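Local coordinates for methyltransferase (Geobacter sulfurreducens PCA, PDB 3C3P), which probably transfers a methyl group from S-adenosyl-L-methionine to an oxygen of its substrate, as a member of the O-methyltransferase family, at the interface of chains A and B. Numbering follows the deposited sequence. Chains: chain A/B, Methyltransferase.

Contact 1: the interface of chains A and B. Residues chain A 179-180, 183-184, 187, 196; chain B 13, 17.
The imidazole of A:His184 carries a methyl of B:Leu17 on one face: CD2 stands over the middle of the ring, 3.7 Å from its centroid, in a CH-pi contact. In plane at the edge of the same ring lies the backbone O of A:Arg180. The phenol ring of B:Tyr13 has CG of its own chain's B:Leu17 above one face, displaced toward the rim, and ND2 of A:Asn183 at its edge, in plane. CG of B:Tyr13 points away from its backbone N (chi1 172°), which sends the ring out from helix 8-16 toward chain A's helix 181-186. There the phenol OH accepts two hydrogen bonds. NE2 of A:His184 donates to OH of B:Tyr13 at 2.8 Å, but the oxygen sits far out of the imidazole plane and the bond is bent, 120° at the hydrogen. ND2 of A:Asn183 donates to OH of B:Tyr13 at 3.3 Å, longer yet nearly straight at 172°, with the oxygen almost exactly in the amide plane. One phenol oxygen thus ties together two consecutive side chains of the helix, while CE2 of B:Tyr13 packs 3.6 Å from CA of A:Leu179. B:Leu17 straddles the patch: while CD2 covers the histidine, its other branch, CD1, meets CD1 of A:Ile196 on strand 192-197 at 3.6 Å, the two side chains crossing at about a right angle. Just past the helix end, A:Ser187 may help close the last turn; OG donates to O of A:His184 from above the carbonyl plane, and at 3.1 Å to O of A:Asn183, in the carbonyl plane and on a lone pair.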
# COMPACT_ATOMS: atom_id res chain seq x y z
N LEU A 179 -15.29 -6.39 -9.84
CA LEU A 179 -14.07 -6.49 -10.68
C LEU A 179 -14.20 -6.36 -12.17
O LEU A 179 -15.20 -6.79 -12.71
N ARG A 180 -13.20 -5.73 -12.80
CA ARG A 180 -13.13 -5.54 -14.28
C ARG A 180 -11.84 -5.95 -15.00
O ARG A 180 -10.87 -6.36 -14.42
CB ARG A 180 -13.54 -4.16 -14.82
CG ARG A 180 -14.93 -4.18 -15.43
CD ARG A 180 -15.04 -3.11 -16.52
NE ARG A 180 -16.16 -3.38 -17.42
CZ ARG A 180 -17.33 -2.75 -17.39
NH1 ARG A 180 -17.54 -1.76 -16.54
NH2 ARG A 180 -18.27 -3.09 -18.26
N ASN A 183 -7.95 -5.74 -14.34
CA ASN A 183 -7.48 -6.63 -13.29
C ASN A 183 -6.94 -7.93 -13.90
O ASN A 183 -5.89 -8.42 -13.52
CB ASN A 183 -8.62 -7.02 -12.33
CG ASN A 183 -9.22 -5.85 -11.62
OD1 ASN A 183 -8.59 -4.79 -11.51
ND2 ASN A 183 -10.42 -6.03 -11.08
N HIS A 184 -7.69 -8.44 -14.87
CA HIS A 184 -7.35 -9.73 -15.53
C HIS A 184 -6.13 -9.59 -16.39
O HIS A 184 -5.33 -10.51 -16.50
CB HIS A 184 -8.53 -10.28 -16.29
CG HIS A 184 -9.70 -10.56 -15.39
ND1 HIS A 184 -10.04 -11.83 -14.99
CD2 HIS A 184 -10.54 -9.72 -14.76
CE1 HIS A 184 -11.09 -11.76 -14.20
NE2 HIS A 184 -11.41 -10.49 -14.02
N SER A 187 -2.77 -8.66 -14.07
CA SER A 187 -2.38 -9.78 -13.22
C SER A 187 -1.56 -10.80 -13.99
O SER A 187 -0.85 -11.63 -13.41
CB SER A 187 -3.61 -10.47 -12.62
OG SER A 187 -4.39 -11.08 -13.63
N ILE A 196 -4.68 -6.17 -5.48
CA ILE A 196 -5.84 -5.30 -5.38
C ILE A 196 -6.22 -5.18 -3.90
O ILE A 196 -6.44 -6.17 -3.23
CB ILE A 196 -7.07 -5.82 -6.18
CG1 ILE A 196 -6.77 -5.95 -7.66
CG2 ILE A 196 -8.32 -4.90 -6.00
CD1 ILE A 196 -7.83 -6.76 -8.46
N TYR B 13 -13.23 -13.58 -5.51
CA TYR B 13 -12.83 -13.00 -6.80
C TYR B 13 -11.33 -12.68 -6.79
O TYR B 13 -10.60 -13.03 -7.71
CB TYR B 13 -13.71 -11.77 -7.15
CG TYR B 13 -13.20 -11.04 -8.36
CD1 TYR B 13 -13.36 -11.57 -9.64
CD2 TYR B 13 -12.55 -9.83 -8.22
CE1 TYR B 13 -12.87 -10.91 -10.75
CE2 TYR B 13 -12.08 -9.15 -9.31
CZ TYR B 13 -12.23 -9.70 -10.57
OH TYR B 13 -11.72 -8.99 -11.65
N LEU B 17 -8.06 -14.47 -9.07
CA LEU B 17 -7.08 -13.71 -9.89
C LEU B 17 -5.60 -14.04 -9.57
O LEU B 17 -4.66 -13.65 -10.28
CB LEU B 17 -7.29 -12.20 -9.71
CG LEU B 17 -8.45 -11.44 -10.32
CD1 LEU B 17 -8.46 -10.04 -9.65
CD2 LEU B 17 -8.25 -11.37 -11.81

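Contact 2: the interface of chains A and B. Residues chain A 10, 13-14, 17, 43; chain B 162, 195-196.
Helix 8-16 of chain A, with A:Leu17 just past its end and A:Gln43 from helix 42-55, meets strand 192-197 and the loop residue B:Leu162 of chain B. The chains belong to the S-adenosylmethionine-dependent O-methyltransferase family, and this apolar patch with a watery margin is one part of their two-fold interface. B:Leu162 reaches the helix with both branches. CD2 of B:Leu162 meets the rim of the A:Tyr13 ring at CE2, 3.6 Å away, from beyond the edge and somewhat off the plane, on the side opposite A:Leu17. CD1 of B:Leu162 approaches CG2 of A:Ile10 at 4.0 Å, one turn back along the helix. A:Leu14 lies obliquely against B:Ile196, its CD2 methyl 3.8 Å from CB, at the branch point of the isoleucine. The same CD2 of A:Leu14 also comes within 4.1 Å of CD2 of B:Leu162, so one methyl lies against both partners. A:Leu17 adds the two-fold twins of its partner's contacts, touching B:Ile196 and backing the A:Tyr13 ring. Beside this cluster the contact turns polar and is bridged by water. The chain of A:Gln43 bends at chi2 (-67°), and its amide oxygen OE1 stops 3.8 Å from OG1 of B:Thr195, too far for a direct bond. Water 1 joins the two, bonded to OE1 and to the threonine hydroxyl. Water 2 makes a second bridge, from OG1 of B:Thr195 to the backbone O of A:Gln43, which lies 2.8 Å from the oxygen of water 2. Water 3 connects OE1 to the main chain of B:Ile196: its oxygen is 3.0 Å from N of B:Ile196, whose N-H it accepts, and it also bonds to O of the same residue.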
# COMPACT_ATOMS: atom_id res chain seq x y z
N ILE A 10 -17.46 -2.51 9.51
CA ILE A 10 -16.00 -2.32 9.44
C ILE A 10 -15.74 -0.95 8.86
O ILE A 10 -14.88 -0.20 9.33
CB ILE A 10 -15.33 -3.43 8.63
CG1 ILE A 10 -15.49 -4.76 9.36
CG2 ILE A 10 -13.85 -3.13 8.44
CD1 ILE A 10 -14.67 -4.88 10.66
N TYR A 13 -16.27 1.73 11.42
CA TYR A 13 -15.17 1.69 12.39
C TYR A 13 -13.93 2.39 11.86
O TYR A 13 -13.33 3.22 12.54
CB TYR A 13 -14.85 0.25 12.81
CG TYR A 13 -13.55 0.11 13.55
CD1 TYR A 13 -13.48 0.36 14.90
CD2 TYR A 13 -12.39 -0.28 12.88
CE1 TYR A 13 -12.31 0.24 15.58
CE2 TYR A 13 -11.19 -0.42 13.57
CZ TYR A 13 -11.17 -0.14 14.93
OH TYR A 13 -10.03 -0.26 15.66
N LEU A 14 -13.57 2.08 10.62
CA LEU A 14 -12.40 2.69 9.98
C LEU A 14 -12.60 4.19 9.83
O LEU A 14 -11.70 4.99 10.05
CB LEU A 14 -12.08 2.03 8.63
CG LEU A 14 -11.65 0.55 8.70
CD1 LEU A 14 -11.50 -0.07 7.30
CD2 LEU A 14 -10.36 0.44 9.48
N LEU A 17 -11.97 6.16 12.93
CA LEU A 17 -10.53 6.35 13.22
C LEU A 17 -10.00 7.55 12.41
O LEU A 17 -8.90 8.01 12.65
CB LEU A 17 -9.69 5.11 12.87
CG LEU A 17 -9.87 3.78 13.60
CD1 LEU A 17 -9.00 2.71 12.94
CD2 LEU A 17 -9.58 3.87 15.07
N GLN A 43 -10.66 7.35 2.58
CA GLN A 43 -9.83 6.18 2.89
C GLN A 43 -8.90 5.92 1.72
O GLN A 43 -7.74 5.53 1.90
CB GLN A 43 -10.68 4.94 3.17
CG GLN A 43 -11.55 5.05 4.42
CD GLN A 43 -10.75 5.11 5.69
OE1 GLN A 43 -9.54 4.95 5.67
NE2 GLN A 43 -11.43 5.28 6.81
N LEU B 162 -7.75 -5.97 12.45
CA LEU B 162 -9.21 -5.88 12.55
C LEU B 162 -9.91 -7.14 13.06
O LEU B 162 -11.10 -7.12 13.41
CB LEU B 162 -9.81 -5.55 11.18
CG LEU B 162 -9.49 -4.18 10.58
CD1 LEU B 162 -10.05 -4.08 9.15
CD2 LEU B 162 -10.02 -3.07 11.51
N THR B 195 -3.09 4.30 8.28
CA THR B 195 -4.33 3.84 7.63
C THR B 195 -4.40 2.33 7.81
O THR B 195 -3.37 1.66 7.98
CB THR B 195 -4.44 4.26 6.15
OG1 THR B 195 -5.81 4.10 5.73
CG2 THR B 195 -3.50 3.42 5.29
N ILE B 196 -5.62 1.82 7.89
CA ILE B 196 -5.83 0.39 8.05
C ILE B 196 -6.52 -0.11 6.78
O ILE B 196 -7.66 0.30 6.45
CB ILE B 196 -6.64 -0.01 9.30
CG1 ILE B 196 -5.95 0.51 10.56
CG2 ILE B 196 -6.82 -1.53 9.33
CD1 ILE B 196 -6.72 0.19 11.84
O HOH W 1 -7.31 5.92 6.81
O HOH W 2 -6.86 3.32 3.42
O HOH W 3 -8.38 2.85 7.69

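The C-alpha centres of contact 1 and contact 2 lie about 23 Å apart along the same two-fold interface. Both use Tyr13 and Leu17 from one chain and Ile196 from the other, with the chains exchanged: chain B supplies the helix 8-16 residues in contact 1, chain A in contact 2. They therefore sample overlapping parts of equivalent surfaces, one extending to helix 181-186 and the other to residue 162 and helix 42-55. Helix 8-16 and the residue just past it pack on the partner's helix 181-186 and strand 192-197, a reciprocal arrangement consistent with a dimer, although the structure alone does not show that the pair forms in solution.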